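Local coordinates for protein glial cell-derived neurotrophic factor (PDB 1AGQ) that acts as a secreted, cystine-knot neurotrophic growth factor that works as a covalent dimer and signals to neurons through cell-surface receptors, at the interface of chains A and B. Sequence-based numbering; all coordinates share one arbitrary frame. Chains: chain A/B, Glial cell-derived neurotrophic factor.

Contact 1: the interface of chains A and B. Residues chain A 66-68; chain B 80, 83-84, 87, 93.
A:Phe66 of strand 63-70 points its ring at helix 79-89 of chain B and meets a row of side chains there. CG2 of B:Ile83 lies over one face of the ring, toward the rim, 3.6 Å from CZ of A:Phe66. B:Leu84 comes to the ring edge instead, its CD2 methyl in the ring plane 4.0 Å from A:Phe66 CZ. B:Leu87 meets the rim from the same side as B:Ile83, its CD1 3.5 Å from CE2 of A:Phe66. B:Tyr80 crosses at about a right angle, its CE1 reaching CZ of the same ring. What sends A:Phe66 into this group is a CG placed opposite the backbone N (chi1 172°).

Beyond this group, A:Tyr68 and B:Leu93 form a second cluster, sliding past each other in opposite directions. CD2 of B:Leu93 sits over the centre of the tyrosine ring, 3.5 Å from its centroid, while CD1 reaches toward the phenol end and lies 3.3 Å from CZ of A:Tyr68. The A:Tyr68 ring swings to this side because CG stands between the backbone N and the carbonyl carbon (chi1 61°). An alanine in place of A:Tyr68 would strip B:Leu93 of the ring its two methyls rest on and would probably leave that leucine free to turn. Together the two clusters are the tightly packed part of the patch, one round each aromatic ring of the strand.

The margin is looser. A:Arg67, the residue between the two aromatics, sends its guanidinium away from chain B and gives up only 2 Å² to it; its backbone carbonyl is what touches. That O lies at the edge of the B:Tyr80 ring, in its plane, 3.6 Å from CE1. Next along the same ring edge, the phenol OH of B:Tyr80 rests 3.4 Å from CA of A:Tyr68.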
loop_
_atom_site.group_PDB
_atom_site.type_symbol
_atom_site.label_atom_id
_atom_site.label_comp_id
_atom_site.label_asym_id
_atom_site.label_seq_id
_atom_site.Cartn_x
_atom_site.Cartn_y
_atom_site.Cartn_z
ATOM N N PHE A 66 -21.222 14.930 -20.813
ATOM C CA PHE A 66 -20.121 14.389 -20.009
ATOM C C PHE A 66 -18.957 15.365 -20.151
ATOM O O PHE A 66 -18.608 15.746 -21.267
ATOM C CB PHE A 66 -19.686 13.032 -20.529
ATOM C CG PHE A 66 -18.429 12.488 -19.869
ATOM C CD1 PHE A 66 -18.418 12.112 -18.520
ATOM C CD2 PHE A 66 -17.260 12.332 -20.619
ATOM C CE1 PHE A 66 -17.244 11.581 -17.932
ATOM C CE2 PHE A 66 -16.093 11.812 -20.051
ATOM C CZ PHE A 66 -16.088 11.433 -18.693
ATOM N N ARG A 67 -18.372 15.767 -19.038
ATOM C CA ARG A 67 -17.249 16.704 -19.085
ATOM C C ARG A 67 -16.023 16.046 -18.485
ATOM O O ARG A 67 -16.107 15.365 -17.466
ATOM C CB ARG A 67 -17.592 17.981 -18.329
ATOM C CG ARG A 67 -18.790 18.746 -18.865
ATOM C CD ARG A 67 -19.250 19.882 -17.934
ATOM N NE ARG A 67 -20.357 20.598 -18.568
ATOM C CZ ARG A 67 -21.642 20.301 -18.388
ATOM N NH1 ARG A 67 -21.983 19.306 -17.583
ATOM N NH2 ARG A 67 -22.592 20.953 -19.052
ATOM N N TYR A 68 -14.874 16.236 -19.133
ATOM C CA TYR A 68 -13.647 15.629 -18.666
ATOM C C TYR A 68 -12.512 16.639 -18.674
ATOM O O TYR A 68 -12.618 17.716 -19.268
ATOM C CB TYR A 68 -13.289 14.400 -19.507
ATOM C CG TYR A 68 -13.050 14.654 -20.987
ATOM C CD1 TYR A 68 -11.775 15.007 -21.458
ATOM C CD2 TYR A 68 -14.095 14.581 -21.906
ATOM C CE1 TYR A 68 -11.560 15.293 -22.803
ATOM C CE2 TYR A 68 -13.888 14.862 -23.264
ATOM C CZ TYR A 68 -12.622 15.221 -23.692
ATOM O OH TYR A 68 -12.414 15.547 -25.006
ATOM N N TYR B 80 -16.062 8.296 -12.660
ATOM C CA TYR B 80 -15.422 9.100 -13.693
ATOM C C TYR B 80 -14.346 8.326 -14.456
ATOM O O TYR B 80 -14.338 8.291 -15.697
ATOM C CB TYR B 80 -14.838 10.354 -13.034
ATOM C CG TYR B 80 -14.077 11.253 -13.983
ATOM C CD1 TYR B 80 -14.746 12.099 -14.874
ATOM C CD2 TYR B 80 -12.680 11.278 -13.961
ATOM C CE1 TYR B 80 -14.022 12.959 -15.730
ATOM C CE2 TYR B 80 -11.960 12.117 -14.795
ATOM C CZ TYR B 80 -12.633 12.954 -15.677
ATOM O OH TYR B 80 -11.895 13.781 -16.485
ATOM N N ILE B 83 -15.650 5.504 -16.635
ATOM C CA ILE B 83 -16.203 6.066 -17.858
ATOM C C ILE B 83 -15.098 6.391 -18.855
ATOM O O ILE B 83 -15.201 6.072 -20.031
ATOM C CB ILE B 83 -17.043 7.314 -17.535
ATOM C CG1 ILE B 83 -18.313 6.872 -16.791
ATOM C CG2 ILE B 83 -17.415 8.080 -18.853
ATOM C CD1 ILE B 83 -19.187 8.014 -16.344
ATOM N N LEU B 84 -14.016 7.010 -18.386
ATOM C CA LEU B 84 -12.885 7.312 -19.263
ATOM C C LEU B 84 -12.309 6.061 -19.932
ATOM O O LEU B 84 -11.979 6.070 -21.123
ATOM C CB LEU B 84 -11.784 8.029 -18.443
ATOM C CG LEU B 84 -12.017 9.507 -18.134
ATOM C CD1 LEU B 84 -10.766 10.103 -17.492
ATOM C CD2 LEU B 84 -12.345 10.269 -19.406
ATOM N N LEU B 87 -14.801 5.049 -22.598
ATOM C CA LEU B 87 -14.816 5.921 -23.783
ATOM C C LEU B 87 -13.569 5.753 -24.604
ATOM O O LEU B 87 -13.570 5.970 -25.831
ATOM C CB LEU B 87 -14.989 7.379 -23.368
ATOM C CG LEU B 87 -16.330 7.640 -22.678
ATOM C CD1 LEU B 87 -16.384 9.103 -22.215
ATOM C CD2 LEU B 87 -17.500 7.314 -23.635
ATOM N N LEU B 93 -13.299 8.909 -27.027
ATOM C CA LEU B 93 -12.383 9.782 -26.300
ATOM C C LEU B 93 -11.100 8.985 -26.048
ATOM O O LEU B 93 -11.032 8.239 -25.072
ATOM C CB LEU B 93 -13.006 10.174 -24.959
ATOM C CG LEU B 93 -12.174 11.078 -24.075
ATOM C CD1 LEU B 93 -11.759 12.290 -24.879
ATOM C CD2 LEU B 93 -12.979 11.471 -22.850
#

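Contact 2: the interface of chains A and B. Residues chain A 78-80; chain B 105, 108, 126-129.
A:Tyr80, in the first turn of helix 79-90, packs against B:Pro105, B:Phe108 and the 126-129 segment of chain B. It buries 51 Å², more than any other residue here. With CG turned away from the backbone N (chi1 172°), the side chain runs out from the helix and lays one face toward B:Pro105 and B:Phe108. On that face B:Pro105 places its CG 3.7 Å from the ring centroid of A:Tyr80, displaced toward the rim, in a CH-pi contact. The same CG is 3.5 Å from CZ of A:Tyr80, so the proline packs against the phenol end of the ring.

B:Phe108 crosses the tyrosine side chain at about a right angle and offers an edge: its CE1 lies 3.8 Å from CB of A:Tyr80, and CG of the tyrosine falls in the phenylalanine plane. Within chain B the two faces of B:Phe108 are taken, one by CB of B:Pro105 and the other by CB of B:Lys126, which is likely to hold the ring in the pose that presents this edge. At the edge of the A:Tyr80 ring, in its plane, is the backbone carbonyl O of B:His127, 3.8 Å from CD1.

B:Lys126 buries 30 Å², and its nearest atom to chain A is the backbone carbonyl O, which accepts a weak, bent hydrogen bond from the backbone N of A:Tyr80, 3.2 Å long with 134° at the hydrogen. The far end of the lysine side chain is not modelled. A:Thr78, just ahead of the helix, buries 26 Å² beside it, with CB 4.1 Å from O of B:Lys126.

The site thus seats the start of one subunit's helix against the strand and loop region of the other, which probably helps to keep the two halves of the GDNF dimer in register.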
loop_
_atom_site.group_PDB
_atom_site.type_symbol
_atom_site.label_atom_id
_atom_site.label_comp_id
_atom_site.label_asym_id
_atom_site.label_seq_id
_atom_site.Cartn_x
_atom_site.Cartn_y
_atom_site.Cartn_z
ATOM N N THR A 78 2.484 23.615 -5.989
ATOM C CA THR A 78 2.685 23.413 -4.557
ATOM C C THR A 78 4.177 23.312 -4.331
ATOM O O THR A 78 4.937 23.088 -5.272
ATOM C CB THR A 78 2.106 22.080 -4.064
ATOM O OG1 THR A 78 2.648 21.023 -4.861
ATOM C CG2 THR A 78 0.595 22.072 -4.142
ATOM N N MET A 79 4.577 23.464 -3.068
ATOM C CA MET A 79 5.970 23.343 -2.649
ATOM C C MET A 79 6.433 21.929 -3.014
ATOM O O MET A 79 7.564 21.698 -3.458
ATOM C CB MET A 79 6.045 23.500 -1.129
ATOM C CG MET A 79 6.509 24.839 -0.653
ATOM S SD MET A 79 8.286 24.837 -0.685
ATOM C CE MET A 79 8.578 25.531 -2.296
ATOM N N TYR A 80 5.532 20.978 -2.816
ATOM C CA TYR A 80 5.827 19.577 -3.094
ATOM C C TYR A 80 6.282 19.342 -4.532
ATOM O O TYR A 80 7.278 18.644 -4.786
ATOM C CB TYR A 80 4.575 18.745 -2.763
ATOM C CG TYR A 80 4.668 17.303 -3.174
ATOM C CD1 TYR A 80 5.377 16.381 -2.396
ATOM C CD2 TYR A 80 4.023 16.846 -4.324
ATOM C CE1 TYR A 80 5.428 15.036 -2.754
ATOM C CE2 TYR A 80 4.065 15.515 -4.690
ATOM C CZ TYR A 80 4.762 14.613 -3.896
ATOM O OH TYR A 80 4.716 13.285 -4.183
ATOM N N PRO B 105 -0.021 12.837 -3.443
ATOM C CA PRO B 105 -0.349 12.884 -2.019
ATOM C C PRO B 105 -1.823 13.209 -1.832
ATOM O O PRO B 105 -2.363 14.088 -2.510
ATOM C CB PRO B 105 0.531 14.024 -1.476
ATOM C CG PRO B 105 1.557 14.273 -2.565
ATOM C CD PRO B 105 0.860 13.931 -3.849
ATOM N N PHE B 108 -0.805 15.680 3.346
ATOM C CA PHE B 108 0.546 16.235 3.415
ATOM C C PHE B 108 1.057 16.267 4.856
ATOM O O PHE B 108 0.281 16.338 5.822
ATOM C CB PHE B 108 0.554 17.661 2.829
ATOM C CG PHE B 108 0.449 17.708 1.328
ATOM C CD1 PHE B 108 1.576 17.549 0.529
ATOM C CD2 PHE B 108 -0.795 17.890 0.706
ATOM C CE1 PHE B 108 1.481 17.564 -0.872
ATOM C CE2 PHE B 108 -0.898 17.906 -0.692
ATOM C CZ PHE B 108 0.238 17.742 -1.481
ATOM N N LYS B 126 2.485 21.949 2.671
ATOM C CA LYS B 126 2.175 20.989 1.608
ATOM C C LYS B 126 3.444 20.731 0.789
ATOM O O LYS B 126 3.440 20.797 -0.446
ATOM C CB LYS B 126 1.069 21.561 0.708
ATOM C CG LYS B 126 -0.306 21.607 1.374
ATOM C CD LYS B 126 -1.286 22.470 0.574
ATOM N N HIS B 127 4.521 20.419 1.500
ATOM C CA HIS B 127 5.838 20.186 0.914
ATOM C C HIS B 127 6.278 18.725 0.903
ATOM O O HIS B 127 7.229 18.358 0.221
ATOM C CB HIS B 127 6.870 20.995 1.704
ATOM C CG HIS B 127 7.030 20.539 3.127
ATOM N ND1 HIS B 127 6.021 20.627 4.061
ATOM C CD2 HIS B 127 8.085 19.977 3.764
ATOM C CE1 HIS B 127 6.447 20.141 5.212
ATOM N NE2 HIS B 127 7.699 19.737 5.058
ATOM N N SER B 128 5.577 17.901 1.668
ATOM C CA SER B 128 5.920 16.501 1.781
ATOM C C SER B 128 4.657 15.656 1.927
ATOM O O SER B 128 3.707 16.048 2.611
ATOM C CB SER B 128 6.825 16.298 2.996
ATOM O OG SER B 128 7.419 15.015 2.980
ATOM N N ALA B 129 4.664 14.484 1.302
ATOM C CA ALA B 129 3.501 13.605 1.379
ATOM C C ALA B 129 3.405 12.871 2.716
ATOM O O ALA B 129 4.416 12.470 3.302
ATOM C CB ALA B 129 3.540 12.590 0.242
#

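Contact 1 and contact 2 lie about 28 Å apart, measured between the centres of their C-alpha atoms, on the same two-fold symmetric interface. The helix that begins at residue 79 serves both: chain B supplies it in contact 1, chain A in contact 2. Residue 80 appears in each, as B:Tyr80 and A:Tyr80, and each copy of tyrosine 80 does both jobs, meeting strand 63-70 of the partner and its proline and phenylalanine. Each helix thus touches the other chain along one side in contact 1 and at its first turn in contact 2, an arrangement that probably fixes the relative orientation of the subunits in the dimer.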